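Local coordinates for predicted ATPase involved in replication control, Cdc46/Mcm family (PDB 3F8T), which is an archaeal homolog of the MCM replicative helicase that probably binds ATP and single-stranded DNA during DNA replication, at residues V22-L33 with L76-L84; E144-G152 with I163-A174. The protein carries 2 engineered substitutions. All coordinates share one frame; numbering follows the deposited sequence.

Interaction 1. Residues V22-L33 with L76-L84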
# COMPACT_ATOMS: atom_id res chain seq x y z
N VAL A 22 43.47 11.17 -13.76
CA VAL A 22 42.40 10.83 -12.82
C VAL A 22 42.04 9.35 -12.95
O VAL A 22 41.97 8.65 -11.94
CB VAL A 22 41.13 11.72 -13.00
CG1 VAL A 22 40.08 11.37 -11.96
CG2 VAL A 22 41.47 13.20 -12.87
N ALA A 23 41.86 8.89 -14.18
CA ALA A 23 41.52 7.48 -14.44
C ALA A 23 42.54 6.54 -13.81
O ALA A 23 42.18 5.61 -13.08
CB ALA A 23 41.41 7.23 -15.94
N SER A 24 43.83 6.82 -14.06
CA SER A 24 44.93 6.01 -13.54
C SER A 24 44.90 5.96 -12.02
O SER A 24 45.03 4.88 -11.42
CB SER A 24 46.27 6.58 -14.03
OG SER A 24 47.36 5.81 -13.55
N ARG A 25 44.71 7.13 -11.41
CA ARG A 25 44.61 7.32 -9.97
C ARG A 25 43.52 6.45 -9.32
O ARG A 25 43.68 5.97 -8.20
CB ARG A 25 44.35 8.80 -9.66
CG ARG A 25 44.53 9.21 -8.21
CD ARG A 25 45.15 10.61 -8.13
NE ARG A 25 44.19 11.71 -8.20
CZ ARG A 25 44.15 12.63 -9.18
NH1 ARG A 25 44.99 12.59 -10.21
NH2 ARG A 25 43.24 13.59 -9.13
N PHE A 26 42.42 6.24 -10.04
CA PHE A 26 41.26 5.53 -9.51
C PHE A 26 41.11 4.12 -10.08
O PHE A 26 40.11 3.45 -9.83
CB PHE A 26 40.00 6.37 -9.75
CG PHE A 26 39.89 7.54 -8.82
CD1 PHE A 26 40.41 8.79 -9.16
CD2 PHE A 26 39.30 7.38 -7.57
CE1 PHE A 26 40.32 9.86 -8.29
CE2 PHE A 26 39.20 8.45 -6.68
CZ PHE A 26 39.71 9.69 -7.04
N GLY A 27 42.13 3.68 -10.82
CA GLY A 27 42.18 2.32 -11.37
C GLY A 27 41.18 2.06 -12.47
O GLY A 27 40.68 0.95 -12.59
N LEU A 28 40.89 3.10 -13.26
CA LEU A 28 39.95 3.04 -14.38
C LEU A 28 40.68 3.12 -15.72
O LEU A 28 41.61 3.91 -15.85
CB LEU A 28 38.96 4.21 -14.32
CG LEU A 28 38.05 4.27 -13.10
CD1 LEU A 28 37.23 5.53 -13.16
CD2 LEU A 28 37.15 3.03 -13.07
N PRO A 29 40.24 2.33 -16.71
CA PRO A 29 40.75 2.53 -18.07
C PRO A 29 40.44 3.97 -18.46
O PRO A 29 39.33 4.44 -18.20
CB PRO A 29 39.91 1.57 -18.91
CG PRO A 29 39.44 0.53 -17.96
CD PRO A 29 39.26 1.23 -16.65
N THR A 30 41.41 4.66 -19.04
CA THR A 30 41.21 6.05 -19.47
C THR A 30 39.95 6.25 -20.33
O THR A 30 39.22 7.23 -20.15
CB THR A 30 42.47 6.62 -20.17
OG1 THR A 30 43.58 6.57 -19.26
CG2 THR A 30 42.25 8.06 -20.57
N ARG A 31 39.68 5.32 -21.25
CA ARG A 31 38.51 5.45 -22.13
C ARG A 31 37.17 5.54 -21.37
O ARG A 31 36.26 6.26 -21.79
CB ARG A 31 38.49 4.36 -23.21
CG ARG A 31 38.43 2.93 -22.71
CD ARG A 31 38.12 1.93 -23.86
NE ARG A 31 36.74 2.03 -24.34
CZ ARG A 31 35.67 1.57 -23.69
NH1 ARG A 31 35.81 0.95 -22.51
NH2 ARG A 31 34.46 1.72 -24.21
N VAL A 32 37.06 4.81 -20.26
CA VAL A 32 35.87 4.90 -19.41
C VAL A 32 35.58 6.35 -19.05
O VAL A 32 34.46 6.83 -19.27
CB VAL A 32 35.98 4.02 -18.12
CG1 VAL A 32 34.81 4.29 -17.14
CG2 VAL A 32 36.03 2.56 -18.49
N LEU A 33 36.59 7.06 -18.53
CA LEU A 33 36.41 8.45 -18.12
C LEU A 33 36.25 9.42 -19.30
O LEU A 33 35.45 10.35 -19.22
CB LEU A 33 37.54 8.93 -17.20
CG LEU A 33 37.48 8.64 -15.69
CD1 LEU A 33 38.42 9.59 -14.95
CD2 LEU A 33 36.05 8.75 -15.12
N LEU A 76 34.14 2.37 -7.97
CA LEU A 76 35.35 2.97 -8.56
C LEU A 76 35.08 4.26 -9.32
O LEU A 76 35.85 5.21 -9.24
CB LEU A 76 36.02 2.00 -9.54
CG LEU A 76 36.50 0.65 -9.03
CD1 LEU A 76 37.13 -0.13 -10.18
CD2 LEU A 76 37.50 0.85 -7.90
N VAL A 77 33.97 4.28 -10.07
CA VAL A 77 33.63 5.40 -10.96
C VAL A 77 33.15 6.62 -10.18
O VAL A 77 33.61 7.74 -10.42
CB VAL A 77 32.60 4.98 -12.01
CG1 VAL A 77 32.13 6.18 -12.87
CG2 VAL A 77 33.19 3.87 -12.87
N GLU A 78 32.24 6.41 -9.24
CA GLU A 78 31.67 7.52 -8.49
C GLU A 78 32.72 8.46 -7.83
O GLU A 78 32.62 9.66 -7.98
CB GLU A 78 30.62 7.01 -7.50
CG GLU A 78 29.68 8.08 -6.96
CD GLU A 78 30.19 8.71 -5.68
OE1 GLU A 78 31.26 8.27 -5.20
OE2 GLU A 78 29.54 9.64 -5.17
N PRO A 79 33.70 7.92 -7.06
CA PRO A 79 34.72 8.85 -6.52
C PRO A 79 35.60 9.51 -7.57
O PRO A 79 36.08 10.64 -7.36
CB PRO A 79 35.56 7.97 -5.58
CG PRO A 79 35.34 6.60 -6.04
CD PRO A 79 33.92 6.55 -6.56
N ALA A 80 35.82 8.83 -8.70
CA ALA A 80 36.58 9.44 -9.82
C ALA A 80 35.85 10.67 -10.34
O ALA A 80 36.45 11.72 -10.56
CB ALA A 80 36.78 8.43 -10.94
N LEU A 81 34.55 10.51 -10.55
CA LEU A 81 33.70 11.61 -11.00
C LEU A 81 33.66 12.73 -9.96
O LEU A 81 33.80 13.88 -10.31
CB LEU A 81 32.29 11.09 -11.35
CG LEU A 81 32.25 10.07 -12.49
CD1 LEU A 81 30.82 9.67 -12.84
CD2 LEU A 81 32.99 10.59 -13.74
N ARG A 82 33.49 12.38 -8.68
CA ARG A 82 33.56 13.40 -7.63
C ARG A 82 34.87 14.20 -7.70
O ARG A 82 34.87 15.43 -7.56
CB ARG A 82 33.37 12.78 -6.24
CG ARG A 82 31.90 12.53 -5.87
CD ARG A 82 31.70 12.31 -4.37
NE ARG A 82 31.83 10.90 -4.02
CZ ARG A 82 32.91 10.34 -3.49
NH1 ARG A 82 32.92 9.04 -3.22
NH2 ARG A 82 33.99 11.08 -3.23
N GLU A 83 35.98 13.49 -7.93
CA GLU A 83 37.30 14.13 -8.06
C GLU A 83 37.36 15.09 -9.25
O GLU A 83 37.83 16.22 -9.12
CB GLU A 83 38.41 13.06 -8.11
CG GLU A 83 39.83 13.59 -8.29
CD GLU A 83 40.23 14.64 -7.25
OE1 GLU A 83 39.73 14.60 -6.10
OE2 GLU A 83 41.06 15.50 -7.59
N LEU A 84 36.87 14.65 -10.41
CA LEU A 84 36.74 15.54 -11.58
C LEU A 84 35.94 16.80 -11.27
O LEU A 84 36.33 17.89 -11.66
CB LEU A 84 36.08 14.81 -12.75
CG LEU A 84 36.90 13.82 -13.60
CD1 LEU A 84 35.98 13.14 -14.59
CD2 LEU A 84 38.06 14.49 -14.31
O HOH W 1 38.09 4.20 -8.04

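Interaction 2. Residues E144-G152 with I163-A174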
# COMPACT_ATOMS: atom_id res chain seq x y z
N GLU A 144 13.71 -9.91 0.85
CA GLU A 144 14.72 -9.65 1.87
C GLU A 144 14.55 -8.27 2.48
O GLU A 144 13.85 -7.42 1.93
CB GLU A 144 16.13 -9.78 1.27
CG GLU A 144 16.51 -8.68 0.28
CD GLU A 144 17.93 -8.82 -0.24
OE1 GLU A 144 18.63 -9.79 0.13
OE2 GLU A 144 18.34 -7.96 -1.05
N LEU A 145 15.21 -8.05 3.61
CA LEU A 145 15.26 -6.73 4.23
C LEU A 145 16.63 -6.13 3.96
O LEU A 145 17.66 -6.78 4.18
CB LEU A 145 14.99 -6.84 5.73
CG LEU A 145 13.68 -7.51 6.13
CD1 LEU A 145 13.61 -7.63 7.66
CD2 LEU A 145 12.47 -6.75 5.57
N VAL A 146 16.65 -4.89 3.46
CA VAL A 146 17.88 -4.26 2.98
C VAL A 146 18.25 -3.08 3.86
O VAL A 146 17.42 -2.20 4.09
CB VAL A 146 17.71 -3.79 1.51
CG1 VAL A 146 18.94 -3.00 1.03
CG2 VAL A 146 17.45 -4.99 0.60
N ALA A 147 19.48 -3.06 4.38
CA ALA A 147 19.93 -1.92 5.17
C ALA A 147 20.37 -0.81 4.23
O ALA A 147 21.02 -1.08 3.22
CB ALA A 147 21.10 -2.33 6.11
N VAL A 148 20.03 0.44 4.58
CA VAL A 148 20.31 1.62 3.75
C VAL A 148 20.91 2.75 4.58
O VAL A 148 20.34 3.14 5.61
CB VAL A 148 19.01 2.16 3.03
CG1 VAL A 148 19.36 3.27 2.06
CG2 VAL A 148 18.26 1.03 2.29
N ARG A 149 22.07 3.25 4.15
CA ARG A 149 22.65 4.49 4.69
C ARG A 149 22.09 5.62 3.85
O ARG A 149 22.26 5.63 2.62
CB ARG A 149 24.18 4.46 4.64
CG ARG A 149 24.83 3.68 5.77
CD ARG A 149 26.37 3.81 5.72
NE ARG A 149 26.91 3.03 4.61
CZ ARG A 149 27.34 1.78 4.69
NH1 ARG A 149 27.32 1.13 5.86
NH2 ARG A 149 27.79 1.16 3.61
N LEU A 150 21.41 6.55 4.51
CA LEU A 150 20.56 7.52 3.80
C LEU A 150 21.29 8.74 3.26
O LEU A 150 20.86 9.33 2.27
CB LEU A 150 19.36 7.94 4.66
CG LEU A 150 18.33 6.84 4.94
CD1 LEU A 150 17.39 7.27 6.04
CD2 LEU A 150 17.55 6.48 3.67
N HIS A 151 22.38 9.15 3.92
CA HIS A 151 23.17 10.30 3.45
C HIS A 151 22.31 11.54 3.18
O HIS A 151 22.41 12.16 2.12
CB HIS A 151 23.97 9.92 2.18
CG HIS A 151 24.88 8.74 2.37
ND1 HIS A 151 25.94 8.75 3.25
CD2 HIS A 151 24.87 7.51 1.81
CE1 HIS A 151 26.56 7.58 3.21
NE2 HIS A 151 25.92 6.81 2.34
N GLY A 152 21.46 11.89 4.14
CA GLY A 152 20.64 13.10 4.02
C GLY A 152 19.32 12.94 3.29
O GLY A 152 18.48 13.85 3.31
N ILE A 163 14.98 3.33 -4.34
CA ILE A 163 16.23 3.93 -3.87
C ILE A 163 17.34 3.52 -4.80
O ILE A 163 17.59 2.32 -5.01
CB ILE A 163 16.62 3.51 -2.42
CG1 ILE A 163 15.49 3.82 -1.44
CG2 ILE A 163 17.92 4.24 -1.96
CD1 ILE A 163 15.81 3.46 0.01
N LEU A 164 18.02 4.52 -5.34
CA LEU A 164 19.19 4.29 -6.15
C LEU A 164 20.41 4.46 -5.25
O LEU A 164 20.43 5.35 -4.40
CB LEU A 164 19.22 5.30 -7.27
CG LEU A 164 19.68 4.75 -8.60
CD1 LEU A 164 18.65 5.10 -9.66
CD2 LEU A 164 21.03 5.35 -8.92
N GLY A 165 21.42 3.61 -5.44
CA GLY A 165 22.59 3.67 -4.60
C GLY A 165 23.69 2.73 -5.02
O GLY A 165 23.57 2.00 -5.99
N ILE A 166 24.78 2.74 -4.26
CA ILE A 166 25.87 1.82 -4.49
C ILE A 166 25.98 0.87 -3.28
O ILE A 166 25.97 1.31 -2.13
CB ILE A 166 27.19 2.59 -4.77
CG1 ILE A 166 27.10 3.35 -6.11
CG2 ILE A 166 28.36 1.60 -4.85
CD1 ILE A 166 28.19 4.42 -6.30
N VAL A 167 26.06 -0.43 -3.55
CA VAL A 167 26.13 -1.45 -2.51
C VAL A 167 27.53 -1.50 -1.93
O VAL A 167 28.50 -1.58 -2.68
CB VAL A 167 25.78 -2.85 -3.07
CG1 VAL A 167 25.83 -3.92 -1.96
CG2 VAL A 167 24.42 -2.83 -3.72
N ARG A 168 27.64 -1.42 -0.60
CA ARG A 168 28.91 -1.57 0.09
C ARG A 168 28.71 -2.46 1.31
O ARG A 168 28.08 -2.04 2.29
CB ARG A 168 29.48 -0.20 0.49
CG ARG A 168 29.87 0.65 -0.71
CD ARG A 168 30.75 1.83 -0.32
NE ARG A 168 31.22 2.57 -1.49
CZ ARG A 168 30.52 3.53 -2.11
NH1 ARG A 168 29.30 3.86 -1.69
NH2 ARG A 168 31.05 4.14 -3.17
N SER A 169 29.23 -3.68 1.22
CA SER A 169 29.13 -4.69 2.28
C SER A 169 27.72 -4.84 2.84
O SER A 169 27.45 -4.49 4.00
CB SER A 169 30.15 -4.42 3.39
OG SER A 169 31.47 -4.39 2.87
N ALA A 170 26.82 -5.36 2.00
CA ALA A 170 25.44 -5.65 2.38
C ALA A 170 24.63 -4.43 2.87
O ALA A 170 23.57 -4.60 3.48
CB ALA A 170 25.37 -6.80 3.42
N THR A 171 25.13 -3.22 2.59
CA THR A 171 24.40 -1.97 2.82
C THR A 171 24.34 -1.15 1.53
O THR A 171 25.34 -1.01 0.82
CB THR A 171 25.02 -1.12 3.97
OG1 THR A 171 24.91 -1.83 5.22
CG2 THR A 171 24.32 0.23 4.12
N LEU A 172 23.16 -0.59 1.24
CA LEU A 172 23.00 0.28 0.10
C LEU A 172 23.28 1.71 0.54
O LEU A 172 22.59 2.22 1.43
CB LEU A 172 21.57 0.16 -0.48
CG LEU A 172 21.30 0.95 -1.77
CD1 LEU A 172 22.09 0.34 -2.93
CD2 LEU A 172 19.82 0.97 -2.09
N ASP A 173 24.29 2.33 -0.06
CA ASP A 173 24.55 3.74 0.16
C ASP A 173 23.69 4.55 -0.80
O ASP A 173 23.98 4.62 -1.99
CB ASP A 173 26.04 4.07 -0.04
CG ASP A 173 26.87 3.67 1.16
OD1 ASP A 173 26.63 4.24 2.25
OD2 ASP A 173 27.76 2.80 1.03
N ALA A 174 22.65 5.16 -0.28
CA ALA A 174 21.66 5.85 -1.08
C ALA A 174 22.25 7.07 -1.80
O ALA A 174 22.98 7.88 -1.20
CB ALA A 174 20.45 6.26 -0.21
O HOH W 2 21.09 -5.34 3.82

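Interaction 1. Residues V22-L33 with L76-L84
Phe26 lays one face of its ring on Ala80, in the helical bundle of the MCM N-terminal domain, where helices 19-25 and 30-37 pack on helix 74-88. CA of Ala80 stands 3.8 Å from the centroid of the Phe26 ring, only 7° off the ring normal, a CH-pi contact that a small residue on the helix allows. With CG anti to its carbonyl carbon (chi1 -76°), the ring reaches along helix 74-88, bringing Phe26 CE2 to CB of Pro79 and Phe26 CE1 to 3.7 Å from Glu83 CB. An alanine at Phe26 would strip away this flat cover and is likely to open a gap over Ala80 and take from Glu83 CB the ring carbons it packs on.

On the same side of the ring as Ala80, Leu28 slides past Leu76 in the opposite sense, its CD2 touching Leu76 CB while CD1 presses on Ala80 CB at 3.7 Å. The turn from Phe26 to Leu28 is a Schellman motif: Gly27, at positive phi, ends helix 19-25 and lets the chain swing Leu28 back into the interface. Further along, one methyl of the beta-branched Val22, CG2, meets CD2 of Leu84, and Leu33 CD2 passes Leu81 CD2 at 3.8 Å. Trp69 of helix 64-72 also packs on Leu28.

Polar links lie around this apolar patch. A water donates to both Phe26 O and Leu76 O, bridging the two backbones. Arg25, bent at chi2 and chi3, sends NH2 to Glu83 OE2 in a salt bridge whose hydrogen bond, at 3.3 Å, is weak, guanidinium and carboxylate planes turned 73° apart.

Interaction 2. Residues E144-G152 with I163-A174
OD1 of Asp173 is gripped by two donors that come from opposite faces of its carboxylate plane: Arg149 NE, at 2.7 Å on the syn side, and His151 NE2, also at 2.7 Å but on the anti side. Arg149 approaches side-on, its NH2 taking Asp173 OD2 at 3.1 Å in a nearly straight bond (174°), so two nitrogens hold two oxygens and fix the carboxylate's rotation. The guanidinium and carboxylate planes are nevertheless 36° apart. Arg168 NH1 adds a salt bridge to OD2 through a weak hydrogen bond, and the two arginines would probably favour the ionised form of this buried aspartate.

Arg149 gets there with CG anti to its carbonyl carbon (chi1 -81°) and a bend at chi3 that folds the guanidinium back over the neighbouring strand. Thr171 CG2 sits beneath the centre of one guanidinium face, 3.4 Å from Arg149 CZ; a beta-branched residue suits this place, offering a methyl to the flat group. His151 meets Asp173 edge-on, with the acceptor in its ring plane.

Below these side chains the backbones pair as parallel strands. Leu172 N donates to Ala147 O, Arg149 N to Leu172 O, and Ala174 N to Arg149 O, each at 3.0 Å. On the other face of the sheet, Val148 and Ile163 meet tip to tip, and Val148 CG1 packs 3.9 Å from Ala174 CB, aliphatic groups fitted to a buried interior.

The arrangement belongs to the OB fold: strand 171-174 turns back from strand 160-168 as a hairpin and lies beside strand 145-149, whose other edge pairs with strand 134-140, while Ile119 of strand 118-130 packs on Leu172.

Overall arrangement
Interactions 1 and 2 follow one another along the chain, the first within the N-terminal helical bundle and the second within the OB fold. Their centres are about 22 Å apart, yet the two meet directly: Glu78 CB of helix 74-88 packs 3.8 Å from Ile166 CD1 of strand 160-168. Helix 74-88 is thus shared, packing against residues 22-33 in interaction 1 and touching the OB-fold sheet through Glu78. The characters differ, since interaction 1 is mainly apolar helix packing and interaction 2 joins strands by backbone bonds and a charged cluster. The centre of interaction 1 lies about 41 Å from the centre of the chain and that of interaction 2 about 22 Å, on the same side.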